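Local coordinates for putative Glycosidase (Bacteroides thetaiotaomicron, PDB 3R67), which is of unestablished function but, as a putative glycosidase, probably adopts the five-bladed beta-propeller fold characteristic of its clan, at residues 15-20 with 347-352; 103-108 with 117-122; 304-309 with 321-326. All coordinates share one frame; numbering follows the deposited sequence.

Contact 1 (15-20 with 347-352); sequences ADFQRP and AVAVYD
Tyr351 and Phe17 carry this contact, their rings meeting edge-to-face. The edge of Tyr351 turns toward the face of Phe17, with centroids 5.3 Å apart and planes at 52°. Tyr351 CB lies over that face in a CH-pi contact, and CG anti to the backbone N (chi1 164°) carries the tyrosine ring on; the model brings Tyr351 CB closer to Phe17 CE1 than carbons can sit, so the exact spacing is doubtful. In the plane of the tyrosine ring, at its edge, Asp16 O lies 3.7 Å from Tyr351 CD1, and Trp14, just ahead of 15-20, stacks with the ring. At the root of the phenylalanine side chain, Phe17 CB rests 3.8 Å from Ala349 CB. Farther along, the ring of Pro20 settles over the strand: its CD comes within 3.3 Å of Val348 O, while its CG touches CG1 of Val348 and CG2 of Val350.

Between these two apolar patches the backbones pair. Gln18 N bonds Val350 O at 2.8 Å and Val350 N bonds Gln18 O at 2.7 Å, one antiparallel hydrogen-bonded pair. A water accepts from Asp352 N at 3.1 Å and donates to Asp16 O. A segment near the N-terminus thus lies against edge strand 345-351 of the last sheet, tying the chain's two ends together. Two nearly straight bonds fix the register, with aromatic packing on one side and proline packing on the other.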
ATOM      1  N   ALA A  15      13.344  -6.491 -10.813  1.00 18.91           N
ATOM      2  CA  ALA A  15      12.452  -6.491 -11.966  1.00 19.92           C
ATOM      3  C   ALA A  15      11.786  -7.847 -12.230  1.00 25.42           C
ATOM      4  O   ALA A  15      10.643  -7.876 -12.683  1.00 27.16           O
ATOM      5  CB  ALA A  15      13.236  -6.091 -13.197  1.00 21.05           C
ATOM      6  N   ASP A  16      12.468  -8.946 -11.925  1.00 20.91           N
ATOM      7  CA  ASP A  16      12.046 -10.306 -12.243  1.00 19.86           C
ATOM      8  C   ASP A  16      10.901 -10.846 -11.297  1.00 20.35           C
ATOM      9  O   ASP A  16      10.989 -11.988 -10.815  1.00 18.89           O
ATOM     10  CB  ASP A  16      13.270 -11.247 -12.177  1.00 21.74           C
ATOM     11  CG  ASP A  16      13.071 -12.608 -12.827  1.00 34.91           C
ATOM     12  OD1 ASP A  16      12.270 -12.699 -13.799  1.00 34.05           O
ATOM     13  OD2 ASP A  16      13.749 -13.579 -12.397  1.00 45.55           O
ATOM     14  N   PHE A  17       9.805 -10.060 -11.103  1.00 13.67           N
ATOM     15  CA  PHE A  17       8.616 -10.534 -10.394  1.00 11.29           C
ATOM     16  C   PHE A  17       7.743 -11.255 -11.392  1.00 17.47           C
ATOM     17  O   PHE A  17       7.372 -10.669 -12.410  1.00 19.70           O
ATOM     18  CB  PHE A  17       7.840  -9.432  -9.661  1.00 11.45           C
ATOM     19  CG  PHE A  17       8.431  -9.001  -8.346  1.00 11.92           C
ATOM     20  CD1 PHE A  17       8.204  -9.735  -7.186  1.00 14.05           C
ATOM     21  CD2 PHE A  17       9.173  -7.832  -8.254  1.00 12.66           C
ATOM     22  CE1 PHE A  17       8.767  -9.342  -5.962  1.00 13.97           C
ATOM     23  CE2 PHE A  17       9.706  -7.416  -7.019  1.00 14.90           C
ATOM     24  CZ  PHE A  17       9.505  -8.181  -5.886  1.00 12.46           C
ATOM     25  N   GLN A  18       7.454 -12.540 -11.134  1.00 13.03           N
ATOM     26  CA  GLN A  18       6.699 -13.390 -12.052  1.00 13.30           C
ATOM     27  C   GLN A  18       5.421 -13.911 -11.430  1.00 16.88           C
ATOM     28  O   GLN A  18       5.382 -14.225 -10.234  1.00 15.88           O
ATOM     29  CB  GLN A  18       7.568 -14.589 -12.478  1.00 15.76           C
ATOM     30  CG  GLN A  18       8.897 -14.216 -13.155  1.00 32.28           C
ATOM     31  CD  GLN A  18       8.737 -13.468 -14.461  1.00 53.84           C
ATOM     32  OE1 GLN A  18       7.810 -13.717 -15.246  1.00 50.06           O
ATOM     33  NE2 GLN A  18       9.686 -12.580 -14.749  1.00 44.60           N
ATOM     34  N   ARG A  19       4.376 -14.034 -12.254  1.00 12.91           N
ATOM     35  CA  ARG A  19       3.077 -14.563 -11.834  1.00 11.92           C
ATOM     36  C   ARG A  19       3.177 -16.080 -11.636  1.00 15.72           C
ATOM     37  O   ARG A  19       3.484 -16.793 -12.593  1.00 16.64           O
ATOM     38  CB  ARG A  19       1.979 -14.210 -12.871  1.00 10.86           C
ATOM     39  CG  ARG A  19       1.602 -12.747 -12.899  1.00 14.31           C
ATOM     40  CD  ARG A  19       0.982 -12.325 -14.218  1.00 16.04           C
ATOM     41  NE  ARG A  19       0.655 -10.892 -14.225  1.00 11.39           N
ATOM     42  CZ  ARG A  19       1.504  -9.916 -14.535  1.00 21.12           C
ATOM     43  NH1 ARG A  19       2.770 -10.193 -14.824  1.00 16.20           N
ATOM     44  NH2 ARG A  19       1.102  -8.650 -14.520  1.00 13.55           N
ATOM     45  N   PRO A  20       2.981 -16.600 -10.401  1.00 13.28           N
ATOM     46  CA  PRO A  20       3.009 -18.061 -10.209  1.00 13.64           C
ATOM     47  C   PRO A  20       1.803 -18.700 -10.888  1.00 18.20           C
ATOM     48  O   PRO A  20       0.703 -18.122 -10.839  1.00 19.11           O
ATOM     49  CB  PRO A  20       2.976 -18.222  -8.692  1.00 14.91           C
ATOM     50  CG  PRO A  20       2.301 -16.998  -8.202  1.00 18.73           C
ATOM     51  CD  PRO A  20       2.567 -15.899  -9.164  1.00 14.20           C
ATOM     52  N   ALA A 347      -3.765 -10.199  -6.130  1.00  8.35           N
ATOM     53  CA  ALA A 347      -2.885 -11.167  -6.796  1.00  6.89           C
ATOM     54  C   ALA A 347      -1.472 -11.080  -6.212  1.00  9.22           C
ATOM     55  O   ALA A 347      -1.153 -10.146  -5.475  1.00  5.67           O
ATOM     56  CB  ALA A 347      -2.873 -10.930  -8.310  1.00  7.08           C
ATOM     57  N   VAL A 348      -0.641 -12.084  -6.516  1.00  8.54           N
ATOM     58  CA  VAL A 348       0.747 -12.162  -6.061  1.00  8.02           C
ATOM     59  C   VAL A 348       1.673 -12.401  -7.284  1.00 13.38           C
ATOM     60  O   VAL A 348       1.283 -13.034  -8.271  1.00 12.50           O
ATOM     61  CB  VAL A 348       0.937 -13.268  -4.952  1.00 11.69           C
ATOM     62  CG1 VAL A 348       0.596 -14.676  -5.461  1.00 11.94           C
ATOM     63  CG2 VAL A 348       2.342 -13.239  -4.347  1.00 11.20           C
ATOM     64  N   ALA A 349       2.880 -11.829  -7.205  1.00 11.43           N
ATOM     65  CA  ALA A 349       4.029 -12.009  -8.091  1.00 11.27           C
ATOM     66  C   ALA A 349       5.214 -12.441  -7.223  1.00 16.01           C
ATOM     67  O   ALA A 349       5.301 -12.021  -6.065  1.00 12.76           O
ATOM     68  CB  ALA A 349       4.326 -10.746  -8.888  1.00 11.31           C
ATOM     69  N   VAL A 350       6.081 -13.324  -7.739  1.00 15.31           N
ATOM     70  CA  VAL A 350       7.203 -13.866  -6.963  1.00 15.27           C
ATOM     71  C   VAL A 350       8.514 -13.500  -7.626  1.00 19.19           C
ATOM     72  O   VAL A 350       8.665 -13.619  -8.848  1.00 18.62           O
ATOM     73  CB  VAL A 350       7.098 -15.417  -6.785  1.00 20.44           C
ATOM     74  CG1 VAL A 350       8.201 -15.957  -5.867  1.00 20.37           C
ATOM     75  CG2 VAL A 350       5.716 -15.837  -6.256  1.00 19.55           C
ATOM     76  N   TYR A 351       9.466 -13.050  -6.796  1.00 15.48           N
ATOM     77  CA  TYR A 351      10.821 -12.729  -7.199  1.00 14.19           C
ATOM     78  C   TYR A 351      11.780 -13.607  -6.410  1.00 17.75           C
ATOM     79  O   TYR A 351      11.832 -13.524  -5.176  1.00 17.33           O
ATOM     80  CB  TYR A 351      11.119 -11.233  -7.018  1.00 14.52           C
ATOM     81  CG  TYR A 351      12.577 -10.846  -7.032  1.00 17.45           C
ATOM     82  CD1 TYR A 351      13.353 -11.012  -8.177  1.00 20.57           C
ATOM     83  CD2 TYR A 351      13.164 -10.234  -5.929  1.00 18.41           C
ATOM     84  CE1 TYR A 351      14.705 -10.668  -8.192  1.00 21.32           C
ATOM     85  CE2 TYR A 351      14.508  -9.857  -5.941  1.00 20.48           C
ATOM     86  CZ  TYR A 351      15.274 -10.074  -7.081  1.00 28.80           C
ATOM     87  OH  TYR A 351      16.601  -9.729  -7.122  1.00 34.38           O
ATOM     88  N   ASP A 352      12.497 -14.486  -7.126  1.00 16.22           N
ATOM     89  CA  ASP A 352      13.510 -15.354  -6.523  1.00 18.59           C
ATOM     90  C   ASP A 352      14.855 -14.673  -6.722  1.00 24.75           C
ATOM     91  O   ASP A 352      15.347 -14.658  -7.853  1.00 26.10           O
ATOM     92  CB  ASP A 352      13.480 -16.787  -7.090  1.00 21.06           C
ATOM     93  CG  ASP A 352      14.430 -17.771  -6.436  1.00 32.56           C
ATOM     94  OD1 ASP A 352      15.254 -17.342  -5.590  1.00 35.94           O
ATOM     95  OD2 ASP A 352      14.339 -18.970  -6.748  1.00 36.16           O
TER
HETATM   96  O   HOH W   1      12.115 -14.436 -10.175  1.00 15.04           O

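Contact 2 (103-108 with 117-122); sequences FYPADD and GGCEDP. With EDO (1,2-ethanediol), chain I.
The ring of Phe103 takes Cys119 obliquely, at its CD2-CE2 side. Cys119 SG stands 3.7 Å from Phe103 CE2 and 4.6 Å from the ring centroid, 55° off the normal, a sulfur-aromatic contact, and Cys119 CB lies equally close to CD2 and CE2. Tyr136 and Trp157 each meet this ring edge-to-face, and Lys159 makes a cation-pi contact with it. The cysteine's SG is anti to its own carbonyl carbon (chi1 -51°), which carries the sulfur in against the loop, 3.8 Å from Tyr104 C. Pro105 flanks it: its CD reaches the sulfur at 4.2 Å, and its CG rests on Gly118 CA at 3.8 Å. Gly118 has a positive phi (89°), a backbone shape that suits a residue with no side chain. No hydrogen bond crosses between the segments. Farther along the strand, Glu120 OE1 accepts a bond from O1 of a bound 1,2-ethanediol, probably from the crystallisation liquor, which Lys178 also holds.

The loop leads from strand 96-97 to helix 111-114, and strand 118-126 starts just beyond that helix. Phe103 bonds through its backbone to Leu84 on strand 82-89, Cys119 to Ser82, and Glu120 to Thr137 on strand 132-139, placing the contact where two neighbouring sheets meet.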
ATOM      1  N   PHE A 103     -10.459  -4.984  10.571  1.00 12.27           N
ATOM      2  CA  PHE A 103     -10.257  -3.546  10.689  1.00 12.15           C
ATOM      3  C   PHE A 103     -11.328  -2.832   9.880  1.00 17.21           C
ATOM      4  O   PHE A 103     -11.563  -3.179   8.713  1.00 18.83           O
ATOM      5  CB  PHE A 103      -8.839  -3.173  10.232  1.00 12.96           C
ATOM      6  CG  PHE A 103      -8.408  -1.804  10.674  1.00 13.93           C
ATOM      7  CD1 PHE A 103      -7.905  -1.600  11.955  1.00 17.04           C
ATOM      8  CD2 PHE A 103      -8.431  -0.730   9.788  1.00 14.59           C
ATOM      9  CE1 PHE A 103      -7.479  -0.337  12.362  1.00 17.64           C
ATOM     10  CE2 PHE A 103      -7.977   0.525  10.181  1.00 17.60           C
ATOM     11  CZ  PHE A 103      -7.517   0.716  11.470  1.00 16.79           C
ATOM     12  N   TYR A 104     -12.034  -1.875  10.520  1.00 12.41           N
ATOM     13  CA  TYR A 104     -13.186  -1.223   9.898  1.00 12.07           C
ATOM     14  C   TYR A 104     -13.614   0.024  10.624  1.00 18.76           C
ATOM     15  O   TYR A 104     -13.266   0.164  11.796  1.00 18.83           O
ATOM     16  CB  TYR A 104     -14.384  -2.231   9.896  1.00 13.05           C
ATOM     17  CG  TYR A 104     -14.529  -3.013  11.180  1.00 13.94           C
ATOM     18  CD1 TYR A 104     -15.235  -2.495  12.257  1.00 16.79           C
ATOM     19  CD2 TYR A 104     -13.963  -4.285  11.314  1.00 13.58           C
ATOM     20  CE1 TYR A 104     -15.351  -3.202  13.448  1.00 17.94           C
ATOM     21  CE2 TYR A 104     -14.044  -4.985  12.510  1.00 14.79           C
ATOM     22  CZ  TYR A 104     -14.749  -4.441  13.571  1.00 20.40           C
ATOM     23  OH  TYR A 104     -14.846  -5.126  14.748  1.00 23.77           O
ATOM     24  N   PRO A 105     -14.471   0.895  10.019  1.00 19.22           N
ATOM     25  CA  PRO A 105     -14.997   2.030  10.784  1.00 20.39           C
ATOM     26  C   PRO A 105     -15.907   1.524  11.908  1.00 24.85           C
ATOM     27  O   PRO A 105     -16.711   0.603  11.706  1.00 25.62           O
ATOM     28  CB  PRO A 105     -15.752   2.857   9.727  1.00 22.78           C
ATOM     29  CG  PRO A 105     -16.122   1.927   8.684  1.00 26.90           C
ATOM     30  CD  PRO A 105     -15.015   0.890   8.644  1.00 21.67           C
ATOM     31  N   ALA A 106     -15.724   2.067  13.111  1.00 20.25           N
ATOM     32  CA  ALA A 106     -16.495   1.646  14.283  1.00 19.68           C
ATOM     33  C   ALA A 106     -16.906   2.862  15.113  1.00 25.98           C
ATOM     34  O   ALA A 106     -16.541   3.999  14.778  1.00 25.96           O
ATOM     35  CB  ALA A 106     -15.672   0.673  15.121  1.00 18.87           C
ATOM     36  N   ASP A 107     -17.661   2.633  16.192  1.00 23.88           N
ATOM     37  CA  ASP A 107     -18.069   3.713  17.077  1.00 25.61           C
ATOM     38  C   ASP A 107     -16.920   3.965  18.046  1.00 30.90           C
ATOM     39  O   ASP A 107     -16.979   3.565  19.204  1.00 30.13           O
ATOM     40  CB  ASP A 107     -19.391   3.375  17.786  1.00 28.18           C
ATOM     41  CG  ASP A 107     -20.001   4.542  18.538  1.00 35.26           C
ATOM     42  OD1 ASP A 107     -19.639   5.701  18.228  1.00 33.46           O
ATOM     43  OD2 ASP A 107     -20.879   4.296  19.414  1.00 43.85           O
ATOM     44  N   ASP A 108     -15.846   4.586  17.522  1.00 28.69           N
ATOM     45  CA  ASP A 108     -14.583   4.863  18.203  1.00 28.42           C
ATOM     46  C   ASP A 108     -14.188   6.325  18.002  1.00 34.68           C
ATOM     47  O   ASP A 108     -14.945   7.087  17.387  1.00 35.61           O
ATOM     48  CB  ASP A 108     -13.480   3.901  17.667  1.00 28.43           C
ATOM     49  CG  ASP A 108     -13.260   3.871  16.150  1.00 32.61           C
ATOM     50  OD1 ASP A 108     -13.401   4.931  15.505  1.00 33.18           O
ATOM     51  OD2 ASP A 108     -12.870   2.801  15.627  1.00 33.94           O
ATOM     52  N   GLY A 117     -16.835   6.154   4.341  1.00 23.09           N
ATOM     53  CA  GLY A 117     -15.899   5.554   3.390  1.00 21.60           C
ATOM     54  C   GLY A 117     -15.073   4.389   3.895  1.00 23.85           C
ATOM     55  O   GLY A 117     -14.678   3.521   3.107  1.00 21.09           O
ATOM     56  N   GLY A 118     -14.795   4.387   5.191  1.00 20.98           N
ATOM     57  CA  GLY A 118     -14.023   3.324   5.816  1.00 20.16           C
ATOM     58  C   GLY A 118     -12.516   3.504   5.841  1.00 23.62           C
ATOM     59  O   GLY A 118     -11.995   4.625   5.855  1.00 23.13           O
ATOM     60  N   CYS A 119     -11.819   2.359   5.858  1.00 19.12           N
ATOM     61  CA  CYS A 119     -10.377   2.224   6.006  1.00 16.99           C
ATOM     62  C   CYS A 119      -9.809   1.566   4.756  1.00 18.62           C
ATOM     63  O   CYS A 119     -10.108   0.413   4.438  1.00 17.82           O
ATOM     64  CB  CYS A 119     -10.091   1.422   7.269  1.00 16.76           C
ATOM     65  SG  CYS A 119     -10.965   2.052   8.728  1.00 21.69           S
ATOM     66  N   GLU A 120      -9.047   2.341   4.012  1.00 13.78           N
ATOM     67  CA  GLU A 120      -8.514   1.943   2.713  1.00 11.35           C
ATOM     68  C   GLU A 120      -7.021   1.770   2.695  1.00 15.20           C
ATOM     69  O   GLU A 120      -6.293   2.349   3.507  1.00 15.18           O
ATOM     70  CB  GLU A 120      -8.838   3.029   1.662  1.00 12.13           C
ATOM     71  CG  GLU A 120     -10.285   3.460   1.547  1.00 15.23           C
ATOM     72  CD  GLU A 120     -10.508   4.548   0.519  1.00 26.69           C
ATOM     73  OE1 GLU A 120      -9.511   5.104   0.011  1.00 18.36           O
ATOM     74  OE2 GLU A 120     -11.681   4.836   0.203  1.00 26.77           O
ATOM     75  N   ASP A 121      -6.581   1.046   1.667  1.00 11.52           N
ATOM     76  CA  ASP A 121      -5.238   0.817   1.187  1.00  8.55           C
ATOM     77  C   ASP A 121      -4.211   0.759   2.325  1.00 13.97           C
ATOM     78  O   ASP A 121      -3.402   1.678   2.484  1.00 13.73           O
ATOM     79  CB  ASP A 121      -4.891   1.948   0.219  1.00  9.21           C
ATOM     80  CG  ASP A 121      -5.795   2.089  -1.022  1.00 18.06           C
ATOM     81  OD1 ASP A 121      -6.651   1.191  -1.255  1.00 16.33           O
ATOM     82  OD2 ASP A 121      -5.645   3.102  -1.759  1.00 21.79           O
ATOM     83  N   PRO A 122      -4.166  -0.345   3.102  1.00 10.78           N
ATOM     84  CA  PRO A 122      -3.164  -0.413   4.177  1.00 10.62           C
ATOM     85  C   PRO A 122      -1.777  -0.865   3.700  1.00 13.64           C
ATOM     86  O   PRO A 122      -1.656  -1.560   2.701  1.00 13.16           O
ATOM     87  CB  PRO A 122      -3.750  -1.471   5.113  1.00 12.04           C
ATOM     88  CG  PRO A 122      -4.480  -2.423   4.169  1.00 14.59           C
ATOM     89  CD  PRO A 122      -5.006  -1.569   3.054  1.00 10.74           C
TER
HETATM   90  C1  EDO I 388     -10.494   7.995  -1.162  1.00 29.53           C
HETATM   91  O1  EDO I 388      -9.200   7.399  -1.230  1.00 31.41           O
HETATM   92  C2  EDO I 388     -10.611   9.107  -2.197  1.00 28.85           C
HETATM   93  O2  EDO I 388      -9.644  10.107  -1.857  1.00 35.80           O

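Contact 3 (304-309 with 321-326); sequences PFYIPE and GTVFIE
In what is probably a five-bladed beta-propeller, this contact belongs to the passage from one blade to the next: residues 304-309 leave strand 297-300, and after helix 311-314 the chain enters strand 323-331, where Val323 and Ile325 point back at Tyr306, Pro308 and Phe305. Val323 is the centre of it. Its CB sits in the plane of the Tyr306 ring, at the edge, 3.7 Å from Tyr306 CD2, with the valine branch crossing the tyrosine at about a right angle. The two methyls divide the work. CG1, anti to the carbonyl carbon (chi1 -77°), reaches Pro308 CA at 3.8 Å and also Tyr306 CE2; CG2 fits against the loop backbone, 3.7 Å from Tyr306 O, and touches Pro308 CD at 3.9 Å. Pro308 also lays its CG over the strand's approach, 4.0 Å from Thr322 C, close to Gly321.

No hydrogen bond joins the two segments, so the fit is one of shape. Several of their polar groups bond elsewhere: Tyr306 OH bonds Tyr339 OH, with the two rings edge-to-face, Thr322 OG1 bonds Gly340 O, and Ile325 N bonds Asn264 OD1. Backbone bonds from Phe305 and Tyr306 to Ala284 hold the loop against strand 282-289, in the preceding sheet. At the far end, one face of the Phe305 ring carries Tyr306 CB, and the ring meets Ile325 tip to tip, the Ile325 CD1 methyl at the ring edge, near its plane, 4.0 Å from Phe305 CZ.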
ATOM      1  N   PRO A 304       8.044   0.765 -16.674  1.00 15.72           N
ATOM      2  CA  PRO A 304       7.552  -0.006 -15.515  1.00 15.01           C
ATOM      3  C   PRO A 304       8.098  -1.441 -15.489  1.00 17.28           C
ATOM      4  O   PRO A 304       8.336  -2.006 -16.561  1.00 16.88           O
ATOM      5  CB  PRO A 304       6.039  -0.005 -15.707  1.00 16.62           C
ATOM      6  CG  PRO A 304       5.825   0.246 -17.161  1.00 21.75           C
ATOM      7  CD  PRO A 304       6.955   1.088 -17.622  1.00 17.87           C
ATOM      8  N   PHE A 305       8.299  -2.024 -14.276  1.00 12.41           N
ATOM      9  CA  PHE A 305       8.788  -3.405 -14.154  1.00 12.19           C
ATOM     10  C   PHE A 305       7.610  -4.378 -14.124  1.00 14.89           C
ATOM     11  O   PHE A 305       7.785  -5.563 -14.371  1.00 15.16           O
ATOM     12  CB  PHE A 305       9.671  -3.590 -12.902  1.00 13.72           C
ATOM     13  CG  PHE A 305       8.939  -3.654 -11.578  1.00 13.62           C
ATOM     14  CD1 PHE A 305       8.580  -2.492 -10.906  1.00 15.11           C
ATOM     15  CD2 PHE A 305       8.665  -4.875 -10.977  1.00 16.01           C
ATOM     16  CE1 PHE A 305       7.926  -2.550  -9.672  1.00 15.22           C
ATOM     17  CE2 PHE A 305       7.993  -4.937  -9.748  1.00 18.70           C
ATOM     18  CZ  PHE A 305       7.633  -3.771  -9.101  1.00 15.89           C
ATOM     19  N   TYR A 306       6.421  -3.880 -13.773  1.00 12.12           N
ATOM     20  CA  TYR A 306       5.218  -4.687 -13.650  1.00 11.49           C
ATOM     21  C   TYR A 306       4.043  -3.949 -14.271  1.00 16.23           C
ATOM     22  O   TYR A 306       3.865  -2.763 -14.025  1.00 15.69           O
ATOM     23  CB  TYR A 306       4.980  -4.995 -12.174  1.00 11.79           C
ATOM     24  CG  TYR A 306       4.289  -6.317 -11.982  1.00 13.00           C
ATOM     25  CD1 TYR A 306       4.991  -7.518 -12.107  1.00 13.99           C
ATOM     26  CD2 TYR A 306       2.934  -6.378 -11.664  1.00 13.56           C
ATOM     27  CE1 TYR A 306       4.351  -8.747 -11.965  1.00 14.04           C
ATOM     28  CE2 TYR A 306       2.293  -7.603 -11.483  1.00 14.22           C
ATOM     29  CZ  TYR A 306       3.007  -8.786 -11.634  1.00 19.26           C
ATOM     30  OH  TYR A 306       2.383  -9.995 -11.446  1.00 14.73           O
ATOM     31  N   ILE A 307       3.286  -4.623 -15.139  1.00 15.10           N
ATOM     32  CA  ILE A 307       2.186  -4.004 -15.881  1.00 14.66           C
ATOM     33  C   ILE A 307       0.960  -4.926 -15.891  1.00 19.98           C
ATOM     34  O   ILE A 307       1.140  -6.152 -15.802  1.00 19.66           O
ATOM     35  CB  ILE A 307       2.604  -3.638 -17.366  1.00 17.89           C
ATOM     36  CG1 ILE A 307       2.808  -4.875 -18.268  1.00 19.04           C
ATOM     37  CG2 ILE A 307       3.796  -2.694 -17.442  1.00 16.19           C
ATOM     38  CD1 ILE A 307       2.845  -4.562 -19.837  1.00 19.64           C
ATOM     39  N   PRO A 308      -0.281  -4.381 -16.095  1.00 17.11           N
ATOM     40  CA  PRO A 308      -1.459  -5.261 -16.185  1.00 17.70           C
ATOM     41  C   PRO A 308      -1.326  -6.216 -17.379  1.00 24.03           C
ATOM     42  O   PRO A 308      -1.040  -5.783 -18.494  1.00 23.76           O
ATOM     43  CB  PRO A 308      -2.620  -4.268 -16.346  1.00 19.32           C
ATOM     44  CG  PRO A 308      -2.116  -2.992 -15.756  1.00 21.98           C
ATOM     45  CD  PRO A 308      -0.687  -2.963 -16.217  1.00 18.03           C
ATOM     46  N   GLU A 309      -1.493  -7.523 -17.132  1.00 22.42           N
ATOM     47  CA  GLU A 309      -1.282  -8.549 -18.159  1.00 23.61           C
ATOM     48  C   GLU A 309      -2.434  -9.565 -18.202  1.00 29.18           C
ATOM     49  O   GLU A 309      -2.807 -10.016 -19.276  1.00 31.01           O
ATOM     50  CB  GLU A 309       0.039  -9.260 -17.834  1.00 24.82           C
ATOM     51  CG  GLU A 309       0.685 -10.059 -18.946  1.00 39.93           C
ATOM     52  CD  GLU A 309       2.117 -10.424 -18.594  1.00 57.45           C
ATOM     53  OE1 GLU A 309       2.989  -9.520 -18.526  1.00 37.04           O
ATOM     54  OE2 GLU A 309       2.363 -11.634 -18.394  1.00 47.80           O
ATOM     55  N   GLY A 321      -7.373  -0.433 -15.730  1.00 34.35           N
ATOM     56  CA  GLY A 321      -6.523  -1.482 -15.174  1.00 31.80           C
ATOM     57  C   GLY A 321      -5.466  -1.037 -14.193  1.00 29.45           C
ATOM     58  O   GLY A 321      -5.012   0.109 -14.216  1.00 27.76           O
ATOM     59  N   THR A 322      -5.084  -1.952 -13.311  1.00 23.81           N
ATOM     60  CA  THR A 322      -4.045  -1.722 -12.316  1.00 22.01           C
ATOM     61  C   THR A 322      -3.319  -2.982 -11.976  1.00 23.41           C
ATOM     62  O   THR A 322      -3.841  -4.096 -12.092  1.00 23.65           O
ATOM     63  CB  THR A 322      -4.566  -1.108 -10.942  1.00 27.67           C
ATOM     64  OG1 THR A 322      -5.227  -2.102 -10.138  1.00 21.73           O
ATOM     65  CG2 THR A 322      -5.386   0.155 -11.071  1.00 25.70           C
ATOM     66  N   VAL A 323      -2.157  -2.763 -11.427  1.00 18.26           N
ATOM     67  CA  VAL A 323      -1.274  -3.690 -10.759  1.00 16.76           C
ATOM     68  C   VAL A 323      -0.788  -2.813  -9.606  1.00 22.76           C
ATOM     69  O   VAL A 323       0.334  -2.275  -9.622  1.00 25.23           O
ATOM     70  CB  VAL A 323      -0.207  -4.382 -11.658  1.00 18.40           C
ATOM     71  CG1 VAL A 323      -0.825  -5.493 -12.488  1.00 18.13           C
ATOM     72  CG2 VAL A 323       0.552  -3.385 -12.528  1.00 17.90           C
ATOM     73  N   PHE A 324      -1.745  -2.493  -8.703  1.00 15.37           N
ATOM     74  CA  PHE A 324      -1.488  -1.569  -7.615  1.00 13.09           C
ATOM     75  C   PHE A 324      -0.749  -2.315  -6.536  1.00 15.45           C
ATOM     76  O   PHE A 324      -1.377  -2.990  -5.708  1.00 17.06           O
ATOM     77  CB  PHE A 324      -2.797  -0.939  -7.115  1.00 14.75           C
ATOM     78  CG  PHE A 324      -2.567   0.286  -6.270  1.00 16.12           C
ATOM     79  CD1 PHE A 324      -2.444   1.544  -6.859  1.00 18.53           C
ATOM     80  CD2 PHE A 324      -2.440   0.185  -4.888  1.00 16.59           C
ATOM     81  CE1 PHE A 324      -2.217   2.675  -6.082  1.00 19.73           C
ATOM     82  CE2 PHE A 324      -2.198   1.314  -4.112  1.00 19.63           C
ATOM     83  CZ  PHE A 324      -2.100   2.554  -4.713  1.00 18.88           C
ATOM     84  N   ILE A 325       0.598  -2.191  -6.542  1.00  9.80           N
ATOM     85  CA  ILE A 325       1.505  -2.936  -5.642  1.00  9.14           C
ATOM     86  C   ILE A 325       1.454  -2.279  -4.261  1.00 15.44           C
ATOM     87  O   ILE A 325       1.421  -1.054  -4.176  1.00 17.23           O
ATOM     88  CB  ILE A 325       2.935  -3.050  -6.221  1.00 11.14           C
ATOM     89  CG1 ILE A 325       3.643  -1.665  -6.403  1.00 10.25           C
ATOM     90  CG2 ILE A 325       2.838  -3.818  -7.575  1.00 11.62           C
ATOM     91  CD1 ILE A 325       5.070  -1.737  -6.756  1.00  4.25           C
ATOM     92  N   GLU A 326       1.335  -3.097  -3.183  1.00 12.43           N
ATOM     93  CA  GLU A 326       1.127  -2.526  -1.860  1.00 12.06           C
ATOM     94  C   GLU A 326       1.632  -3.426  -0.697  1.00 15.72           C
ATOM     95  O   GLU A 326       1.823  -2.924   0.416  1.00 17.04           O
ATOM     96  CB  GLU A 326      -0.382  -2.308  -1.729  1.00 13.93           C
ATOM     97  CG  GLU A 326      -0.816  -1.449  -0.559  1.00 23.86           C
ATOM     98  CD  GLU A 326      -2.288  -1.116  -0.603  1.00 23.06           C
ATOM     99  OE1 GLU A 326      -2.803  -0.760  -1.681  1.00 15.33           O
ATOM    100  OE2 GLU A 326      -2.913  -1.133   0.468  1.00 19.08           O
TER

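In the fold
Contacts 2 and 3 are buried and apolar, with no hydrogen bond between their segments; contact 1 is only partly buried and adds paired backbones and a water to its aromatic packing. Contacts 2 and 3 occupy like places: each joins a loop ahead of a short helix to the start of the strand after it, with a proline and an aromatic closing on a Cys or a Val. Contacts 1 and 3 serve the same sheet, at its outermost strands 345-351 and 323-331, and their centres are about 11 Å apart, with Phe17 packing on Phe305. Contact 2 lies across the chain's centre from both, yet its Pro122 touches Glu326 of contact 3.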